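Local structure of oxidoreductase, zinc-binding dehydrogenase family (Myxococcus xanthus, 5K1S) at residues A340-R345 with G353-V358. The protein is a zinc-containing medium-chain reductase that takes part in an alternative de novo route to isovaleryl coenzyme A. Residues are numbered along the deposited sequence; the frame is centred on the assembly and turned at random.
Sequences AKAHFR and GRLVLV
In the beta-alpha-beta unit of strand 330-335, helix 339-347 and strand 354-358, the helix sets Ala342 and Arg345 against Leu355 and Leu357 of the last strand. Helix and strand run almost exactly antiparallel, at 173°, with their axes 9.6 Å apart at the closest point. Leu355 is central to the contact and divides its two methyls between successive turns of the helix. CD1 reaches the backbone, lying 3.6 Å from the carbonyl O of Ala342, while CD2 rests over one face of the Arg345 guanidinium, 3.5 Å above its plane and off-centre, nearer the edge of the group. CG of Leu355 stands anti to the carbonyl carbon (chi1 -61°), which directs the fork at the helix. The Arg345 chain bends at chi3 (58°), and its guanidinium lies with one face to the methyl; its NH1 is 3.7 Å from Leu355 CD2. Two residues further along the strand, Leu357 turns to the same side, and its CD2 lies 4.2 Å from CB of Ala342. No hydrogen bond links the two segments, which meet through van der Waals contacts.

In the catalytic domain, which has the GroES-like fold usual in medium-chain reductases, strand 354-358 is flanked by strand 46-56, which pairs with it antiparallel, and by strand 330-335, which runs parallel. Leu355 and Leu357 turn to the face of the sheet on which the helix packs, with Val56 touching both; Val356 between them points to the other face, against Asn159 and Thr163. His343, beside the contact, is hydrogen-bonded through ND1 to Arg64 and through NE2 to Tyr138. The side chain of Leu355 lies about 9 Å from that of Cys57, which binds a zinc ion together with His79 and Cys166.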
# COMPACT_ATOMS: atom_id res chain seq x y z
N ALA A 340 -28.26 -24.00 8.99
CA ALA A 340 -29.01 -22.81 9.38
C ALA A 340 -28.63 -22.36 10.78
O ALA A 340 -28.31 -21.18 11.00
CB ALA A 340 -30.51 -23.08 9.29
N LYS A 341 -28.63 -23.28 11.74
CA LYS A 341 -28.23 -22.94 13.10
C LYS A 341 -26.83 -22.36 13.13
O LYS A 341 -26.55 -21.41 13.86
CB LYS A 341 -28.31 -24.18 14.00
CG LYS A 341 -29.67 -24.86 14.01
CD LYS A 341 -29.74 -25.94 15.08
CE LYS A 341 -31.09 -26.64 15.08
NZ LYS A 341 -31.20 -27.63 16.18
N ALA A 342 -25.92 -22.92 12.32
CA ALA A 342 -24.55 -22.42 12.29
C ALA A 342 -24.50 -20.96 11.88
O ALA A 342 -23.83 -20.14 12.52
CB ALA A 342 -23.71 -23.28 11.34
N HIS A 343 -25.21 -20.60 10.81
CA HIS A 343 -25.23 -19.21 10.36
C HIS A 343 -25.84 -18.30 11.42
O HIS A 343 -25.32 -17.21 11.68
CB HIS A 343 -26.00 -19.08 9.05
CG HIS A 343 -25.25 -19.60 7.87
ND1 HIS A 343 -25.41 -19.09 6.60
CD2 HIS A 343 -24.34 -20.59 7.76
CE1 HIS A 343 -24.62 -19.74 5.76
NE2 HIS A 343 -23.96 -20.66 6.44
N PHE A 344 -26.95 -18.73 12.02
CA PHE A 344 -27.56 -17.92 13.07
C PHE A 344 -26.56 -17.62 14.17
O PHE A 344 -26.41 -16.47 14.60
CB PHE A 344 -28.79 -18.65 13.63
CG PHE A 344 -29.62 -17.80 14.55
CD1 PHE A 344 -29.28 -17.66 15.89
CD2 PHE A 344 -30.75 -17.15 14.08
CE1 PHE A 344 -30.04 -16.88 16.73
CE2 PHE A 344 -31.51 -16.37 14.92
CZ PHE A 344 -31.16 -16.24 16.25
N ARG A 345 -25.85 -18.65 14.65
CA ARG A 345 -24.80 -18.44 15.64
C ARG A 345 -23.78 -17.43 15.13
O ARG A 345 -23.41 -16.49 15.84
CB ARG A 345 -24.12 -19.76 15.98
CG ARG A 345 -24.96 -20.73 16.79
CD ARG A 345 -24.17 -21.99 17.12
NE ARG A 345 -22.95 -21.68 17.87
CZ ARG A 345 -22.02 -22.58 18.19
NH1 ARG A 345 -22.16 -23.85 17.82
NH2 ARG A 345 -20.95 -22.20 18.87
N GLY A 353 -14.60 -18.34 17.72
CA GLY A 353 -13.82 -19.39 17.10
C GLY A 353 -14.37 -19.72 15.73
O GLY A 353 -15.09 -18.92 15.14
N ARG A 354 -14.03 -20.90 15.24
CA ARG A 354 -14.43 -21.34 13.91
C ARG A 354 -15.44 -22.48 14.02
O ARG A 354 -15.25 -23.41 14.81
CB ARG A 354 -13.21 -21.79 13.10
CG ARG A 354 -12.54 -20.66 12.33
CD ARG A 354 -13.40 -20.19 11.16
NE ARG A 354 -12.81 -19.07 10.43
CZ ARG A 354 -13.05 -17.78 10.71
NH1 ARG A 354 -13.87 -17.44 11.69
NH2 ARG A 354 -12.46 -16.84 9.98
N LEU A 355 -16.50 -22.39 13.23
CA LEU A 355 -17.51 -23.43 13.14
C LEU A 355 -17.23 -24.31 11.93
O LEU A 355 -16.67 -23.87 10.93
CB LEU A 355 -18.91 -22.83 13.03
CG LEU A 355 -19.36 -21.97 14.21
CD1 LEU A 355 -20.66 -21.25 13.88
CD2 LEU A 355 -19.51 -22.82 15.47
N VAL A 356 -17.63 -25.58 12.04
CA VAL A 356 -17.36 -26.57 11.00
C VAL A 356 -18.62 -27.40 10.79
O VAL A 356 -19.25 -27.84 11.75
CB VAL A 356 -16.18 -27.48 11.38
CG1 VAL A 356 -15.95 -28.53 10.30
CG2 VAL A 356 -14.91 -26.65 11.58
N LEU A 357 -18.98 -27.60 9.53
CA LEU A 357 -20.08 -28.48 9.16
C LEU A 357 -19.52 -29.84 8.74
O LEU A 357 -18.64 -29.91 7.87
CB LEU A 357 -20.92 -27.88 8.03
CG LEU A 357 -21.68 -26.60 8.37
CD1 LEU A 357 -22.35 -26.03 7.13
CD2 LEU A 357 -22.72 -26.85 9.46
N VAL A 358 -20.03 -30.90 9.35
CA VAL A 358 -19.58 -32.26 9.09
C VAL A 358 -20.69 -32.98 8.32
O VAL A 358 -21.75 -33.25 8.89
CB VAL A 358 -19.24 -33.00 10.39
CG1 VAL A 358 -18.71 -34.40 10.09
CG2 VAL A 358 -18.23 -32.21 11.21